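Uncharacterized protein Y57A10A.28 (Caenorhabditis elegans, PDB 5EIK) forms a homotrimeric potassium channel in intracellular membranes, binds PIP2 and may carry counter-ion current during calcium release from stores. Local coordinates at residues V170-Q175 / G179-T184; F60-S65 / I100-V105; L154-V159 / E208-Y213. All blocks are in the same frame, centred on the assembly; numbering follows the deposited sequence.

How the contacts relate
Contact 2 comes first along the chain, tying helix 59-70 to helix 92-107. Contact 3 follows, opening on helix 153-165 and closing at the end of helix 194-209, and contact 1 falls between its two halves, at the probable cytoplasmic end of helix 167-177. Helices 153-165 and 167-177 are the two parts of the broken fifth transmembrane segment, so contacts 1 and 3 mark its opposite ends, with centres about 32 Å apart. Centre to centre, contacts 1 and 2 lie about 19 Å apart and contacts 2 and 3 about 35 Å; the first two adjoin where Glu174 packs on helix 59-70. Each also touches another subunit, so all three lie close to where the trimer assembles.

Contact 1 of 3, residues V170-Q175 / G179-T184; sequences VKIVEQ and GTWHPT
Gln175 O receives two backbone bonds from the chain just beyond its own helix, from Thr180 N at 2.8 Å and Trp181 N at 3.0 Å, with Gly179 at a positive phi. Thr180 N approaches almost in line with C=O, whereas Trp181 N sits above the carbonyl plane, 57° out of it, and uses no lone pair. The bond from Thr180 to Gln175 is the long one of a Schellman motif, which ends helix 167-177, the half of the discontinuous fifth transmembrane segment that probably faces the cytoplasm, and turns the chain into the following loop. The turn brings the Trp181 indole back along the helix: CG lies anti to the backbone N (chi1 -166°), and the ring runs beside Ile172, whose CG2 is 4.0 Å from Trp181 NE1. Gln175 reaches the same ring with an extended side chain. Its OE1 stops 3.5 Å from Trp181 CD1, with the amide and indole planes turned 76° apart. On the other flank of the turn, Thr180 OG1 rests 3.8 Å from Gln175 CB. Trp181 also packs against Trp181 of both other subunits, so the three indoles gather where the trimer comes together. Ile172 touches the bound PIP2 and packs on Ala177 of the second subunit.

Contact 2 of 3, residues F60-S65 / I100-V105; sequences FSCWLS and IVWYLV. With DMU (decyl-beta-D-maltopyranoside), chain M.
Cys62 SG and the CG atoms of Trp63 and Trp102 all stand anti to their backbone N (chi1 160° for Trp102), which carries the Trp102 indole across to helix 59-70, where Cys62 and Trp63 receive it. The contact joins the second and third transmembrane segments of the TRIC channel fold through a T-shaped tryptophan pair and an N-H...S hydrogen bond. Trp63 presents its edge to the face of Trp102, the planes 79° apart and the centroid of the Trp63 five-membered ring 5.0 Å from that of the Trp102 six-membered ring. Trp63 CD1 makes the close approach, 3.5 Å from Trp102 CE3. Trp63 CB lies over the same six-membered ring, 3.7 Å from its centroid, as a CH-pi contact. The pyrrole N-H points in the ring plane: Trp102 NE1 donates to Cys62 SG at 3.3 Å, nearly straight at 175°, so the bond, with Trp63 against the face, probably sets how the indole is rotated. A leucine at Trp102 would probably leave Cys62 SG without its donor and open a gap beside the Trp63 edge. Trp63 NE1 is hydrogen-bonded to Ser99 OG of helix 92-107, a second polar link between the helices, and Tyr107 meets the Trp102 ring edge-to-face. On another side of helix 59-70 lies a decylmaltoside: its ring oxygen O5 takes a weak hydrogen bond from Ser61 OG, and its alkyl chain runs alongside Trp63 and Phe60, with C34 3.6 Å from Trp63 CE3 and, one carbon further on, C37 3.4 Å from Phe60 CD1.

Contact 3 of 3, residues L154-V159 / E208-Y213; sequences LVQILV and ERHSMY. With DMU (decyl-beta-D-maltopyranoside), chain B.
His210 NE2 donates to Gln156 OE1 at 2.8 Å, and this one bond carries the contact between the two segments. The side chains come from opposite directions and meet almost coplanar, the amide and imidazole planes 17° apart. The donor lies in the carbonyl plane, on a lone pair of OE1, with a C=O...N angle of 119°; OE1 in turn sits in the plane of the imidazole at its edge, and the N-H...O angle is 158°. Gln156 gets there with its chain extended beyond CG, reaching across from helix 153-165, while His210 stands just past the last turn of helix 194-209. The bond thus bridges what are probably the lumenal ends of the fifth and sixth transmembrane segments; between 154-159 and 208-213 the nearest CA atoms, those of Gln156 and Arg209, are 9.9 Å apart. Behind this pair, Gln156 NE2 donates to the carbonyl of Tyr149, and Tyr153 stacks on the His210 ring. Ile157, one residue on, packs against Ile203 and Thr206 of helix 194-209. Leu154 and Leu158 lean instead on a decylmaltoside tail, with Leu158 CD2 3.7 Å from its C28, and on the second subunit. With both ends of its amide engaged, Gln156 is probably held against flipping, and its OE1 acceptor implies a proton on His210 NE2, which both the NE2-protonated neutral imidazole and the charged form would supply.

Contact 1 of 3, residues V170-Q175 / G179-T184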
loop_
_atom_site.group_PDB
_atom_site.type_symbol
_atom_site.label_atom_id
_atom_site.label_comp_id
_atom_site.label_asym_id
_atom_site.label_seq_id
_atom_site.Cartn_x
_atom_site.Cartn_y
_atom_site.Cartn_z
ATOM N N VAL A 170 3.674 4.473 7.992
ATOM C CA VAL A 170 3.226 5.724 7.402
ATOM C C VAL A 170 4.374 6.676 7.099
ATOM O O VAL A 170 4.328 7.414 6.109
ATOM C CB VAL A 170 2.172 6.410 8.307
ATOM C CG1 VAL A 170 1.730 7.726 7.698
ATOM C CG2 VAL A 170 0.960 5.480 8.469
ATOM N N LYS A 171 5.411 6.650 7.929
ATOM C CA LYS A 171 6.562 7.510 7.692
ATOM C C LYS A 171 7.160 7.166 6.321
ATOM O O LYS A 171 7.394 8.044 5.499
ATOM C CB LYS A 171 7.608 7.308 8.788
ATOM C CG LYS A 171 8.743 8.317 8.752
ATOM C CD LYS A 171 9.610 8.193 9.993
ATOM C CE LYS A 171 10.609 9.338 10.105
ATOM N NZ LYS A 171 11.356 9.304 11.400
ATOM N N ILE A 172 7.398 5.880 6.084
ATOM C CA ILE A 172 7.949 5.418 4.816
ATOM C C ILE A 172 7.073 5.909 3.662
ATOM O O ILE A 172 7.583 6.395 2.646
ATOM C CB ILE A 172 8.019 3.877 4.773
ATOM C CG1 ILE A 172 9.050 3.397 5.800
ATOM C CG2 ILE A 172 8.351 3.389 3.350
ATOM C CD1 ILE A 172 9.140 1.896 5.909
ATOM N N VAL A 173 5.759 5.775 3.822
ATOM C CA VAL A 173 4.836 6.226 2.801
ATOM C C VAL A 173 5.049 7.706 2.500
ATOM O O VAL A 173 5.087 8.104 1.335
ATOM C CB VAL A 173 3.361 6.025 3.221
ATOM C CG1 VAL A 173 2.450 6.708 2.220
ATOM C CG2 VAL A 173 3.032 4.543 3.262
ATOM N N GLU A 174 5.195 8.515 3.546
ATOM C CA GLU A 174 5.397 9.946 3.371
ATOM C C GLU A 174 6.730 10.331 2.743
ATOM O O GLU A 174 6.812 11.309 2.001
ATOM C CB GLU A 174 5.241 10.666 4.707
ATOM C CG GLU A 174 3.816 11.039 5.008
ATOM C CD GLU A 174 3.659 11.723 6.342
ATOM O OE1 GLU A 174 4.613 12.405 6.778
ATOM O OE2 GLU A 174 2.576 11.592 6.945
ATOM N N GLN A 175 7.775 9.575 3.048
ATOM C CA GLN A 175 9.089 9.870 2.500
ATOM C C GLN A 175 9.133 9.486 1.022
ATOM O O GLN A 175 9.933 10.020 0.252
ATOM C CB GLN A 175 10.158 9.125 3.288
ATOM C CG GLN A 175 10.090 9.411 4.775
ATOM C CD GLN A 175 11.110 8.629 5.577
ATOM O OE1 GLN A 175 11.193 7.404 5.474
ATOM N NE2 GLN A 175 11.886 9.332 6.390
ATOM N N GLY A 179 9.427 12.212 -1.962
ATOM C CA GLY A 179 10.621 11.982 -2.751
ATOM C C GLY A 179 11.941 11.987 -1.997
ATOM O O GLY A 179 12.986 12.238 -2.592
ATOM N N THR A 180 11.921 11.684 -0.704
ATOM C CA THR A 180 13.160 11.699 0.062
ATOM C C THR A 180 13.617 10.357 0.622
ATOM O O THR A 180 14.718 10.259 1.168
ATOM C CB THR A 180 13.059 12.687 1.235
ATOM O OG1 THR A 180 12.010 12.273 2.117
ATOM C CG2 THR A 180 12.772 14.094 0.717
ATOM N N TRP A 181 12.792 9.323 0.499
ATOM C CA TRP A 181 13.179 8.021 1.036
ATOM C C TRP A 181 14.533 7.557 0.525
ATOM O O TRP A 181 14.891 7.775 -0.635
ATOM C CB TRP A 181 12.145 6.939 0.704
ATOM C CG TRP A 181 12.352 5.675 1.515
ATOM C CD1 TRP A 181 11.815 5.391 2.740
ATOM C CD2 TRP A 181 13.208 4.572 1.187
ATOM N NE1 TRP A 181 12.284 4.185 3.195
ATOM C CE2 TRP A 181 13.140 3.658 2.265
ATOM C CE3 TRP A 181 14.026 4.264 0.094
ATOM C CZ2 TRP A 181 13.862 2.460 2.280
ATOM C CZ3 TRP A 181 14.745 3.072 0.108
ATOM C CH2 TRP A 181 14.655 2.185 1.197
ATOM N N HIS A 182 15.281 6.900 1.402
ATOM C CA HIS A 182 16.585 6.371 1.053
ATOM C C HIS A 182 16.906 5.249 2.027
ATOM O O HIS A 182 16.376 5.208 3.140
ATOM C CB HIS A 182 17.643 7.473 1.126
ATOM C CG HIS A 182 17.687 8.173 2.444
ATOM N ND1 HIS A 182 18.194 7.584 3.580
ATOM C CD2 HIS A 182 17.245 9.397 2.815
ATOM C CE1 HIS A 182 18.061 8.415 4.600
ATOM N NE2 HIS A 182 17.489 9.522 4.163
ATOM N N PRO A 183 17.762 4.306 1.608
ATOM C CA PRO A 183 18.136 3.185 2.471
ATOM C C PRO A 183 18.623 3.688 3.824
ATOM O O PRO A 183 18.967 4.860 3.971
ATOM C CB PRO A 183 19.240 2.500 1.675
ATOM C CG PRO A 183 18.825 2.746 0.267
ATOM C CD PRO A 183 18.421 4.200 0.298
ATOM N N THR A 184 18.646 2.805 4.812
ATOM C CA THR A 184 19.095 3.181 6.142
ATOM C C THR A 184 20.221 2.243 6.572
ATOM O O THR A 184 20.385 1.946 7.755
ATOM C CB THR A 184 17.932 3.109 7.159
ATOM O OG1 THR A 184 18.322 3.751 8.378
ATOM C CG2 THR A 184 17.555 1.659 7.450
#

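Contact 2 of 3, residues F60-S65 / I100-V105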
loop_
_atom_site.group_PDB
_atom_site.type_symbol
_atom_site.label_atom_id
_atom_site.label_comp_id
_atom_site.label_asym_id
_atom_site.label_seq_id
_atom_site.Cartn_x
_atom_site.Cartn_y
_atom_site.Cartn_z
ATOM N N PHE A 60 -1.280 22.408 2.478
ATOM C CA PHE A 60 -2.153 21.247 2.391
ATOM C C PHE A 60 -1.331 19.971 2.529
ATOM O O PHE A 60 -1.707 19.047 3.257
ATOM C CB PHE A 60 -2.911 21.241 1.063
ATOM C CG PHE A 60 -3.826 22.420 0.883
ATOM C CD1 PHE A 60 -4.765 22.740 1.854
ATOM C CD2 PHE A 60 -3.763 23.200 -0.268
ATOM C CE1 PHE A 60 -5.631 23.819 1.687
ATOM C CE2 PHE A 60 -4.628 24.285 -0.443
ATOM C CZ PHE A 60 -5.566 24.591 0.540
ATOM N N SER A 61 -0.202 19.926 1.832
ATOM C CA SER A 61 0.670 18.760 1.886
ATOM C C SER A 61 1.234 18.603 3.298
ATOM O O SER A 61 1.276 17.497 3.842
ATOM C CB SER A 61 1.810 18.910 0.872
ATOM O OG SER A 61 2.702 17.804 0.923
ATOM N N CYS A 62 1.665 19.716 3.887
ATOM C CA CYS A 62 2.217 19.696 5.229
ATOM C C CYS A 62 1.142 19.213 6.210
ATOM O O CYS A 62 1.395 18.337 7.039
ATOM C CB CYS A 62 2.701 21.096 5.620
ATOM S SG CYS A 62 3.539 21.164 7.232
ATOM N N TRP A 63 -0.055 19.780 6.113
ATOM C CA TRP A 63 -1.133 19.367 6.997
ATOM C C TRP A 63 -1.378 17.864 6.867
ATOM O O TRP A 63 -1.527 17.166 7.869
ATOM C CB TRP A 63 -2.424 20.110 6.656
ATOM C CG TRP A 63 -3.626 19.567 7.359
ATOM C CD1 TRP A 63 -4.003 19.810 8.649
ATOM C CD2 TRP A 63 -4.581 18.634 6.830
ATOM N NE1 TRP A 63 -5.130 19.086 8.959
ATOM C CE2 TRP A 63 -5.507 18.356 7.863
ATOM C CE3 TRP A 63 -4.743 18.002 5.586
ATOM C CZ2 TRP A 63 -6.583 17.471 7.694
ATOM C CZ3 TRP A 63 -5.820 17.114 5.411
ATOM C CH2 TRP A 63 -6.723 16.860 6.465
ATOM N N LEU A 64 -1.411 17.377 5.630
ATOM C CA LEU A 64 -1.651 15.969 5.356
ATOM C C LEU A 64 -0.567 15.079 5.954
ATOM O O LEU A 64 -0.861 14.057 6.568
ATOM C CB LEU A 64 -1.732 15.723 3.846
ATOM C CG LEU A 64 -1.974 14.258 3.477
ATOM C CD1 LEU A 64 -3.303 13.816 4.049
ATOM C CD2 LEU A 64 -1.956 14.084 1.977
ATOM N N SER A 65 0.687 15.467 5.766
ATOM C CA SER A 65 1.791 14.700 6.313
ATOM C C SER A 65 1.628 14.529 7.822
ATOM O O SER A 65 1.907 13.462 8.363
ATOM C CB SER A 65 3.118 15.400 6.020
ATOM O OG SER A 65 3.317 15.533 4.628
ATOM N N ILE A 100 -5.333 21.815 14.722
ATOM C CA ILE A 100 -4.998 23.007 15.496
ATOM C C ILE A 100 -3.565 22.913 16.009
ATOM O O ILE A 100 -2.793 23.871 15.908
ATOM C CB ILE A 100 -5.967 23.196 16.662
ATOM C CG1 ILE A 100 -7.335 23.612 16.117
ATOM C CG2 ILE A 100 -5.438 24.253 17.626
ATOM C CD1 ILE A 100 -8.426 23.659 17.173
ATOM N N VAL A 101 -3.204 21.752 16.540
ATOM C CA VAL A 101 -1.849 21.553 17.030
ATOM C C VAL A 101 -0.873 21.749 15.872
ATOM O O VAL A 101 0.128 22.454 16.007
ATOM C CB VAL A 101 -1.658 20.137 17.632
ATOM C CG1 VAL A 101 -0.174 19.827 17.794
ATOM C CG2 VAL A 101 -2.362 20.050 18.983
ATOM N N TRP A 102 -1.171 21.126 14.732
ATOM C CA TRP A 102 -0.321 21.242 13.549
ATOM C C TRP A 102 -0.165 22.711 13.147
ATOM O O TRP A 102 0.936 23.166 12.833
ATOM C CB TRP A 102 -0.910 20.452 12.373
ATOM C CG TRP A 102 -0.383 20.905 11.045
ATOM C CD1 TRP A 102 0.838 20.606 10.495
ATOM C CD2 TRP A 102 -1.013 21.824 10.149
ATOM N NE1 TRP A 102 1.007 21.291 9.313
ATOM C CE2 TRP A 102 -0.110 22.045 9.073
ATOM C CE3 TRP A 102 -2.250 22.486 10.148
ATOM C CZ2 TRP A 102 -0.407 22.901 8.007
ATOM C CZ3 TRP A 102 -2.549 23.343 9.083
ATOM C CH2 TRP A 102 -1.628 23.539 8.028
ATOM N N TYR A 103 -1.270 23.448 13.145
ATOM C CA TYR A 103 -1.225 24.862 12.795
ATOM C C TYR A 103 -0.322 25.630 13.755
ATOM O O TYR A 103 0.492 26.460 13.334
ATOM C CB TYR A 103 -2.616 25.484 12.839
ATOM C CG TYR A 103 -2.586 26.954 12.508
ATOM C CD1 TYR A 103 -2.461 27.388 11.193
ATOM C CD2 TYR A 103 -2.612 27.914 13.516
ATOM C CE1 TYR A 103 -2.358 28.739 10.888
ATOM C CE2 TYR A 103 -2.510 29.266 13.224
ATOM C CZ TYR A 103 -2.384 29.672 11.909
ATOM O OH TYR A 103 -2.299 31.011 11.607
ATOM N N LEU A 104 -0.472 25.347 15.045
ATOM C CA LEU A 104 0.327 26.009 16.059
ATOM C C LEU A 104 1.807 25.634 15.984
ATOM O O LEU A 104 2.673 26.486 16.159
ATOM C CB LEU A 104 -0.213 25.682 17.453
ATOM C CG LEU A 104 -1.612 26.200 17.794
ATOM C CD1 LEU A 104 -1.990 25.763 19.194
ATOM C CD2 LEU A 104 -1.635 27.716 17.707
ATOM N N VAL A 105 2.105 24.365 15.721
ATOM C CA VAL A 105 3.495 23.935 15.648
ATOM C C VAL A 105 4.243 24.553 14.470
ATOM O O VAL A 105 5.410 24.921 14.587
ATOM C CB VAL A 105 3.592 22.392 15.583
ATOM C CG1 VAL A 105 4.998 21.967 15.232
ATOM C CG2 VAL A 105 3.208 21.793 16.932
HETATM C C1 DMU M . 0.813 19.322 -3.056
HETATM C C2 DMU M . 1.958 19.271 -4.091
HETATM C C3 DMU M . 3.250 18.690 -3.431
HETATM C C4 DMU M . 2.921 17.365 -2.687
HETATM O O5 DMU M . 1.802 17.515 -1.763
HETATM C C6 DMU M . 0.589 17.926 -2.441
HETATM O O7 DMU M . 4.271 18.396 -4.436
HETATM O O16 DMU M . -0.488 18.001 -1.487
HETATM C C18 DMU M . -1.276 16.804 -1.605
HETATM C C19 DMU M . -2.284 16.731 -0.447
HETATM C C22 DMU M . -3.415 17.735 -0.661
HETATM C C25 DMU M . -4.093 18.038 0.676
HETATM C C28 DMU M . -5.539 17.497 0.674
HETATM C C31 DMU M . -6.545 18.550 1.184
HETATM C C34 DMU M . -6.087 19.197 2.510
HETATM C C37 DMU M . -6.989 20.406 2.813
HETATM C C40 DMU M . -8.300 19.919 3.462
HETATM C C43 DMU M . -8.936 21.055 4.265
HETATM O O49 DMU M . -0.397 19.775 -3.701
HETATM O O55 DMU M . 2.211 20.617 -4.529
HETATM C C57 DMU M . 4.161 16.913 -1.909
HETATM O O61 DMU M . 4.046 15.522 -1.620
HETATM C C5 DMU M . 5.958 19.287 -5.855
HETATM C C7 DMU M . 6.915 18.092 -5.705
HETATM C C8 DMU M . 7.709 18.229 -4.446
HETATM C C9 DMU M . 6.858 18.512 -3.234
HETATM O O1 DMU M . 5.930 19.617 -3.413
HETATM C C10 DMU M . 5.076 19.478 -4.635
HETATM O O2 DMU M . 8.536 17.161 -4.343
HETATM O O3 DMU M . 5.107 19.140 -6.949
HETATM O O4 DMU M . 7.721 17.983 -6.898
HETATM C C11 DMU M . 7.709 18.664 -2.035
HETATM O O6 DMU M . 6.943 18.796 -0.820
#

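Contact 3 of 3, residues L154-V159 / E208-Y213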
loop_
_atom_site.group_PDB
_atom_site.type_symbol
_atom_site.label_atom_id
_atom_site.label_comp_id
_atom_site.label_asym_id
_atom_site.label_seq_id
_atom_site.Cartn_x
_atom_site.Cartn_y
_atom_site.Cartn_z
ATOM N N LEU A 154 -3.436 -14.311 16.984
ATOM C CA LEU A 154 -2.423 -13.644 16.187
ATOM C C LEU A 154 -2.923 -12.307 15.656
ATOM O O LEU A 154 -2.243 -11.296 15.784
ATOM C CB LEU A 154 -2.005 -14.546 15.036
ATOM C CG LEU A 154 -0.682 -14.187 14.366
ATOM C CD1 LEU A 154 0.374 -13.916 15.429
ATOM C CD2 LEU A 154 -0.259 -15.336 13.460
ATOM N N VAL A 155 -4.110 -12.307 15.056
ATOM C CA VAL A 155 -4.685 -11.078 14.533
ATOM C C VAL A 155 -4.812 -10.041 15.656
ATOM O O VAL A 155 -4.478 -8.866 15.476
ATOM C CB VAL A 155 -6.076 -11.329 13.923
ATOM C CG1 VAL A 155 -6.702 -10.018 13.495
ATOM C CG2 VAL A 155 -5.955 -12.249 12.728
ATOM N N GLN A 156 -5.288 -10.489 16.814
ATOM C CA GLN A 156 -5.453 -9.620 17.964
ATOM C C GLN A 156 -4.125 -8.961 18.347
ATOM O O GLN A 156 -4.068 -7.765 18.624
ATOM C CB GLN A 156 -6.000 -10.429 19.134
ATOM C CG GLN A 156 -7.428 -10.918 18.921
ATOM C CD GLN A 156 -7.807 -12.037 19.873
ATOM O OE1 GLN A 156 -7.136 -12.253 20.883
ATOM N NE2 GLN A 156 -8.881 -12.749 19.563
ATOM N N ILE A 157 -3.054 -9.740 18.348
ATOM C CA ILE A 157 -1.760 -9.199 18.702
ATOM C C ILE A 157 -1.272 -8.202 17.650
ATOM O O ILE A 157 -0.888 -7.080 17.983
ATOM C CB ILE A 157 -0.732 -10.333 18.888
ATOM C CG1 ILE A 157 -1.138 -11.192 20.085
ATOM C CG2 ILE A 157 0.647 -9.769 19.153
ATOM C CD1 ILE A 157 -0.319 -12.474 20.225
ATOM N N LEU A 158 -1.310 -8.599 16.383
ATOM C CA LEU A 158 -0.857 -7.724 15.311
ATOM C C LEU A 158 -1.620 -6.402 15.276
ATOM O O LEU A 158 -1.032 -5.340 15.061
ATOM C CB LEU A 158 -0.964 -8.450 13.969
ATOM C CG LEU A 158 -0.090 -9.705 13.926
ATOM C CD1 LEU A 158 -0.325 -10.461 12.629
ATOM C CD2 LEU A 158 1.378 -9.307 14.076
ATOM N N VAL A 159 -2.928 -6.459 15.490
ATOM C CA VAL A 159 -3.718 -5.239 15.495
ATOM C C VAL A 159 -3.251 -4.333 16.645
ATOM O O VAL A 159 -3.111 -3.120 16.477
ATOM C CB VAL A 159 -5.228 -5.555 15.634
ATOM C CG1 VAL A 159 -6.011 -4.282 15.954
ATOM C CG2 VAL A 159 -5.742 -6.160 14.329
ATOM N N GLU A 208 -4.165 -11.455 28.580
ATOM C CA GLU A 208 -4.995 -10.924 29.641
ATOM C C GLU A 208 -6.469 -11.014 29.257
ATOM O O GLU A 208 -7.320 -11.330 30.090
ATOM C CB GLU A 208 -4.597 -9.477 29.893
ATOM C CG GLU A 208 -5.170 -8.883 31.138
ATOM C CD GLU A 208 -4.566 -7.536 31.456
ATOM O OE1 GLU A 208 -4.785 -6.591 30.668
ATOM O OE2 GLU A 208 -3.868 -7.427 32.487
ATOM N N ARG A 209 -6.759 -10.743 27.990
ATOM C CA ARG A 209 -8.123 -10.786 27.473
ATOM C C ARG A 209 -8.687 -12.203 27.430
ATOM O O ARG A 209 -9.903 -12.400 27.416
ATOM C CB ARG A 209 -8.162 -10.193 26.065
ATOM C CG ARG A 209 -8.111 -8.686 26.027
ATOM C CD ARG A 209 -9.486 -8.106 26.271
ATOM N NE ARG A 209 -9.430 -6.674 26.532
ATOM C CZ ARG A 209 -10.483 -5.934 26.855
ATOM N NH1 ARG A 209 -11.683 -6.493 26.954
ATOM N NH2 ARG A 209 -10.332 -4.639 27.091
ATOM N N HIS A 210 -7.802 -13.189 27.392
ATOM C CA HIS A 210 -8.230 -14.577 27.346
ATOM C C HIS A 210 -7.963 -15.250 28.682
ATOM O O HIS A 210 -8.032 -16.473 28.802
ATOM C CB HIS A 210 -7.505 -15.308 26.215
ATOM C CG HIS A 210 -7.930 -14.868 24.851
ATOM N ND1 HIS A 210 -9.174 -15.160 24.331
ATOM C CD2 HIS A 210 -7.297 -14.125 23.913
ATOM C CE1 HIS A 210 -9.286 -14.615 23.133
ATOM N NE2 HIS A 210 -8.161 -13.980 22.857
ATOM N N SER A 211 -7.654 -14.425 29.680
ATOM C CA SER A 211 -7.386 -14.883 31.037
ATOM C C SER A 211 -6.569 -16.163 31.070
ATOM O O SER A 211 -7.058 -17.201 31.513
ATOM C CB SER A 211 -8.705 -15.110 31.777
ATOM O OG SER A 211 -9.496 -13.936 31.776
ATOM N N MET A 212 -5.325 -16.096 30.616
ATOM C CA MET A 212 -4.496 -17.289 30.612
ATOM C C MET A 212 -3.321 -17.233 31.582
ATOM O O MET A 212 -3.493 -17.407 32.789
ATOM C CB MET A 212 -3.999 -17.576 29.191
ATOM C CG MET A 212 -5.122 -17.708 28.175
ATOM S SD MET A 212 -4.636 -18.573 26.667
ATOM C CE MET A 212 -5.847 -19.908 26.628
ATOM N N TYR A 213 -2.130 -16.987 31.048
ATOM C CA TYR A 213 -0.916 -16.936 31.852
ATOM C C TYR A 213 -0.840 -15.755 32.815
ATOM O O TYR A 213 -0.004 -15.745 33.716
ATOM C CB TYR A 213 0.303 -16.920 30.929
ATOM C CG TYR A 213 0.280 -18.012 29.886
ATOM C CD1 TYR A 213 0.358 -19.357 30.251
ATOM C CD2 TYR A 213 0.161 -17.704 28.532
ATOM C CE1 TYR A 213 0.316 -20.369 29.291
ATOM C CE2 TYR A 213 0.118 -18.708 27.564
ATOM C CZ TYR A 213 0.196 -20.036 27.951
ATOM O OH TYR A 213 0.149 -21.028 26.998
HETATM C C1 DMU B . 11.151 -4.713 15.387
HETATM C C2 DMU B . 12.123 -3.521 15.252
HETATM C C3 DMU B . 12.880 -3.601 13.885
HETATM C C4 DMU B . 11.867 -3.814 12.725
HETATM O O5 DMU B . 10.975 -4.941 12.972
HETATM C C6 DMU B . 10.194 -4.761 14.179
HETATM O O7 DMU B . 13.615 -2.366 13.615
HETATM O O16 DMU B . 9.296 -5.877 14.337
HETATM C C18 DMU B . 7.992 -5.469 13.885
HETATM C C19 DMU B . 7.066 -6.694 13.806
HETATM C C22 DMU B . 6.658 -7.143 15.208
HETATM C C25 DMU B . 6.206 -8.604 15.167
HETATM C C28 DMU B . 4.696 -8.703 15.475
HETATM C C31 DMU B . 4.397 -9.792 16.526
HETATM C C34 DMU B . 5.088 -11.132 16.190
HETATM C C37 DMU B . 4.967 -12.075 17.399
HETATM C C40 DMU B . 3.579 -12.747 17.389
HETATM C C43 DMU B . 3.627 -14.050 18.188
HETATM O O49 DMU B . 10.395 -4.579 16.610
HETATM O O55 DMU B . 13.073 -3.606 16.327
HETATM C C57 DMU B . 12.645 -4.061 11.428
HETATM O O61 DMU B . 11.793 -3.796 10.317
HETATM C C5 DMU B . 15.561 -1.084 14.087
HETATM C C7 DMU B . 15.722 -0.539 12.657
HETATM C C8 DMU B . 16.424 -1.545 11.805
HETATM C C9 DMU B . 15.820 -2.924 11.890
HETATM O O1 DMU B . 15.636 -3.401 13.251
HETATM C C10 DMU B . 14.881 -2.440 14.116
HETATM O O2 DMU B . 16.546 -1.037 10.555
HETATM O O3 DMU B . 14.800 -0.233 14.887
HETATM O O4 DMU B . 16.382 0.744 12.715
HETATM C C11 DMU B . 16.581 -3.869 11.046
HETATM O O6 DMU B . 15.967 -5.172 10.975
#